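Local coordinates for protein clan CA, family C40, NlpC/P60 superfamily cysteine peptidase (Trichomonas vaginalis, PDB 6BIO) that probably acts as a cysteine peptidase of the NlpC/P60 family, a laterally acquired peptidoglycan hydrolase with which the parasite targets bacteria, at residues 208-213 with 271-276. Residues are numbered along the deposited sequence; the frame is centred on the assembly and turned at random.
Sequences GQLIED and TIRRYW
Backbone bonding identifies Gln-209 and Arg-274 as an antiparallel hydrogen-bonded pair: Gln-209 N donates to Arg-274 O at 2.9 Å, and Arg-274 N to Gln-209 O at 2.8 Å. Leu-210 and Arg-273 form the next, non-hydrogen-bonded pair, beyond which Ile-211 N reaches Ile-272 O in a nearly straight bond (177°).

Among polar side-chain contacts, Arg-273 NH1 bonds Gly-208 O at 3.0 Å, while its NE bonds Thr-271 OG1, which also pairs with Asp-205. With the chain bent at chi2 (-63°), CD turns toward Gly-208 O (3.8 Å). A water sits 2.9 Å from Gln-209 OE1 and 2.8 Å from Trp-276 O, close enough to link the two.

Methyl groups and a CA lie over the faces of the flat groups. Leu-210 CD1 sits over the centre of the Arg-273 guanidinium and meets Thr-271 CB, whereas Ile-211 CD1 lies 3.5 Å from Arg-274 CZ, over that guanidinium's centre. Ile-211 CB also packs on Ile-272 CG2. Gly-208 CA stands 3.9 Å from the Tyr-275 ring centroid, only 7° off its normal, a CH-pi contact over the ring face.

Arg-274 continues to a salt bridge with Asp-221, and Tyr-275 OH hydrogen-bonds Gln-204 O, at the end of helix 201-204. Strand 209-210 forms one edge of the six-stranded antiparallel sheet of the NlpC/P60 domain; backbone bonds of Thr-271 with Thr-224 and Arg-273 with Ile-222 place strand 269-274 between it and strand 222-225.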
ATOM      1  N   GLY A 208      -6.170  -9.430   8.582  1.00  9.46           N
ATOM      2  CA  GLY A 208      -7.119  -8.344   8.592  1.00  9.57           C
ATOM      3  C   GLY A 208      -8.184  -8.557   9.647  1.00 10.56           C
ATOM      4  O   GLY A 208      -8.379  -9.650  10.167  1.00 12.11           O
ATOM      5  N   GLN A 209      -8.930  -7.500   9.922  1.00 10.58           N
ATOM      6  CA  GLN A 209      -9.975  -7.585  10.925  1.00 12.05           C
ATOM      7  C   GLN A 209     -11.116  -8.428  10.365  1.00 11.94           C
ATOM      8  O   GLN A 209     -11.607  -8.193   9.264  1.00 11.16           O
ATOM      9  CB  GLN A 209     -10.462  -6.169  11.260  1.00 14.92           C
ATOM     10  CG  GLN A 209     -11.634  -6.081  12.255  1.00 18.10           C
ATOM     11  CD  GLN A 209     -12.209  -4.662  12.302  1.00 21.00           C
ATOM     12  OE1 GLN A 209     -11.637  -3.718  11.738  1.00 22.06           O
ATOM     13  NE2 GLN A 209     -13.353  -4.516  12.945  1.00 23.36           N
ATOM     14  N   LEU A 210     -11.586  -9.382  11.139  1.00 12.51           N
ATOM     15  CA  LEU A 210     -12.653 -10.272  10.698  1.00 13.33           C
ATOM     16  C   LEU A 210     -14.008  -9.600  10.863  1.00 13.69           C
ATOM     17  O   LEU A 210     -14.365  -9.177  11.964  1.00 15.05           O
ATOM     18  CB  LEU A 210     -12.598 -11.554  11.525  1.00 15.42           C
ATOM     19  CG  LEU A 210     -13.567 -12.669  11.150  1.00 17.06           C
ATOM     20  CD1 LEU A 210     -13.314 -13.132   9.738  1.00 17.58           C
ATOM     21  CD2 LEU A 210     -13.456 -13.851  12.116  1.00 18.62           C
ATOM     22  N   ILE A 211     -14.756  -9.485   9.774  1.00 12.71           N
ATOM     23  CA  ILE A 211     -16.096  -8.906   9.781  1.00 13.24           C
ATOM     24  C   ILE A 211     -17.064 -10.095   9.748  1.00 14.24           C
ATOM     25  O   ILE A 211     -17.288 -10.701   8.702  1.00 14.36           O
ATOM     26  CB  ILE A 211     -16.321  -7.959   8.592  1.00 13.23           C
ATOM     27  CG1 ILE A 211     -15.200  -6.898   8.488  1.00 12.80           C
ATOM     28  CG2 ILE A 211     -17.699  -7.293   8.719  1.00 14.63           C
ATOM     29  CD1 ILE A 211     -15.096  -5.993   9.691  1.00 13.16           C
ATOM     30  N   GLU A 212     -17.636 -10.441  10.893  1.00 15.57           N
ATOM     31  CA  GLU A 212     -18.328 -11.715  10.995  1.00 18.36           C
ATOM     32  C   GLU A 212     -19.708 -11.706  10.340  1.00 19.16           C
ATOM     33  O   GLU A 212     -20.151 -12.748   9.859  1.00 19.52           O
ATOM     34  CB  GLU A 212     -18.456 -12.099  12.466  1.00 21.41           C
ATOM     35  CG  GLU A 212     -19.032 -13.474  12.656  1.00 24.95           C
ATOM     36  CD  GLU A 212     -18.989 -13.914  14.118  1.00 28.08           C
ATOM     37  OE1 GLU A 212     -18.628 -13.081  14.977  1.00 29.40           O
ATOM     38  OE2 GLU A 212     -19.291 -15.097  14.403  1.00 29.88           O
ATOM     39  N   ASP A 213     -20.404 -10.563  10.323  1.00 20.50           N
ATOM     40  CA  ASP A 213     -21.738 -10.429   9.741  1.00 22.38           C
ATOM     41  C   ASP A 213     -21.647  -9.609   8.460  1.00 20.80           C
ATOM     42  O   ASP A 213     -21.211  -8.456   8.487  1.00 19.84           O
ATOM     43  CB  ASP A 213     -22.654  -9.762  10.772  1.00 25.34           C
ATOM     44  CG  ASP A 213     -24.073  -9.504  10.265  1.00 28.66           C
ATOM     45  OD1 ASP A 213     -24.429  -9.879   9.126  1.00 29.32           O
ATOM     46  OD2 ASP A 213     -24.845  -8.892  11.047  1.00 31.29           O
ATOM     47  N   THR A 271     -14.224 -15.796   4.503  1.00  9.06           N
ATOM     48  CA  THR A 271     -14.254 -14.691   5.454  1.00  9.06           C
ATOM     49  C   THR A 271     -14.358 -13.359   4.728  1.00  8.51           C
ATOM     50  O   THR A 271     -14.056 -13.235   3.538  1.00  8.60           O
ATOM     51  CB  THR A 271     -13.033 -14.658   6.435  1.00 10.21           C
ATOM     52  OG1 THR A 271     -11.831 -14.357   5.754  1.00 10.19           O
ATOM     53  CG2 THR A 271     -12.894 -15.956   7.240  1.00 10.10           C
ATOM     54  N   ILE A 272     -14.803 -12.367   5.482  1.00  8.43           N
ATOM     55  CA  ILE A 272     -14.764 -10.952   5.111  1.00  8.30           C
ATOM     56  C   ILE A 272     -13.706 -10.305   5.988  1.00  7.95           C
ATOM     57  O   ILE A 272     -13.764 -10.410   7.222  1.00  8.94           O
ATOM     58  CB  ILE A 272     -16.135 -10.287   5.318  1.00  9.24           C
ATOM     59  CG1 ILE A 272     -17.228 -11.031   4.505  1.00  9.76           C
ATOM     60  CG2 ILE A 272     -16.038  -8.802   4.933  1.00  9.49           C
ATOM     61  CD1 ILE A 272     -18.616 -10.624   4.902  1.00 11.55           C
ATOM     62  N   ARG A 273     -12.734  -9.636   5.354  1.00  7.88           N
ATOM     63  CA  ARG A 273     -11.578  -9.122   6.067  1.00  7.46           C
ATOM     64  C   ARG A 273     -11.386  -7.642   5.756  1.00  7.79           C
ATOM     65  O   ARG A 273     -11.441  -7.222   4.584  1.00  7.57           O
ATOM     66  CB  ARG A 273     -10.300  -9.864   5.669  1.00  7.61           C
ATOM     67  CG  ARG A 273     -10.265 -11.328   6.040  1.00  7.94           C
ATOM     68  CD  ARG A 273     -10.327 -11.540   7.515  1.00  8.16           C
ATOM     69  NE  ARG A 273     -10.079 -12.932   7.871  1.00  9.87           N
ATOM     70  CZ  ARG A 273      -9.616 -13.339   9.044  1.00 10.99           C
ATOM     71  NH1 ARG A 273      -9.269 -12.464   9.970  1.00 11.38           N
ATOM     72  NH2 ARG A 273      -9.458 -14.654   9.264  1.00 12.09           N
ATOM     73  N   ARG A 274     -11.126  -6.870   6.803  1.00  7.69           N
ATOM     74  CA  ARG A 274     -10.979  -5.417   6.728  1.00  7.63           C
ATOM     75  C   ARG A 274      -9.523  -5.074   7.038  1.00  8.08           C
ATOM     76  O   ARG A 274      -9.062  -5.204   8.180  1.00  8.97           O
ATOM     77  CB  ARG A 274     -11.937  -4.750   7.713  1.00  9.04           C
ATOM     78  CG  ARG A 274     -11.791  -3.237   7.750  1.00  9.73           C
ATOM     79  CD  ARG A 274     -12.956  -2.566   8.464  1.00 10.45           C
ATOM     80  NE  ARG A 274     -14.216  -2.926   7.810  1.00 11.01           N
ATOM     81  CZ  ARG A 274     -15.421  -2.823   8.349  1.00 11.73           C
ATOM     82  NH1 ARG A 274     -15.592  -2.302   9.565  1.00 13.32           N
ATOM     83  NH2 ARG A 274     -16.482  -3.233   7.657  1.00 12.23           N
ATOM     84  N   TYR A 275      -8.795  -4.685   6.003  1.00  7.39           N
ATOM     85  CA  TYR A 275      -7.384  -4.359   6.121  1.00  7.29           C
ATOM     86  C   TYR A 275      -7.140  -2.875   6.318  1.00  8.03           C
ATOM     87  O   TYR A 275      -6.002  -2.480   6.579  1.00  9.83           O
ATOM     88  CB  TYR A 275      -6.624  -4.859   4.891  1.00  7.59           C
ATOM     89  CG  TYR A 275      -6.320  -6.334   4.922  1.00  7.50           C
ATOM     90  CD1 TYR A 275      -7.245  -7.274   4.512  1.00  7.77           C
ATOM     91  CD2 TYR A 275      -5.079  -6.776   5.335  1.00  8.07           C
ATOM     92  CE1 TYR A 275      -6.923  -8.634   4.529  1.00  7.52           C
ATOM     93  CE2 TYR A 275      -4.764  -8.132   5.360  1.00  8.06           C
ATOM     94  CZ  TYR A 275      -5.692  -9.046   4.958  1.00  7.53           C
ATOM     95  OH  TYR A 275      -5.311 -10.374   4.913  1.00  7.96           O
ATOM     96  N   TRP A 276      -8.160  -2.036   6.163  1.00  8.33           N
ATOM     97  CA  TRP A 276      -8.065  -0.609   6.428  1.00  9.80           C
ATOM     98  C   TRP A 276      -8.479  -0.327   7.861  1.00 11.24           C
ATOM     99  O   TRP A 276      -9.249  -1.079   8.468  1.00 12.27           O
ATOM    100  CB  TRP A 276      -8.950   0.168   5.450  1.00  9.35           C
ATOM    101  CG  TRP A 276     -10.406  -0.220   5.415  1.00  9.46           C
ATOM    102  CD1 TRP A 276     -10.985  -1.237   4.699  1.00  9.60           C
ATOM    103  CD2 TRP A 276     -11.450   0.407   6.138  1.00 10.53           C
ATOM    104  NE1 TRP A 276     -12.334  -1.249   4.921  1.00  9.56           N
ATOM    105  CE2 TRP A 276     -12.648  -0.245   5.801  1.00 10.33           C
ATOM    106  CE3 TRP A 276     -11.496   1.478   7.027  1.00 11.70           C
ATOM    107  CZ2 TRP A 276     -13.866   0.141   6.323  1.00 11.48           C
ATOM    108  CZ3 TRP A 276     -12.699   1.841   7.546  1.00 11.93           C
ATOM    109  CH2 TRP A 276     -13.865   1.180   7.207  1.00 12.50           C
TER
HETATM  110  O   HOH W   1      -9.105  -2.943  10.543  1.00 30.34           O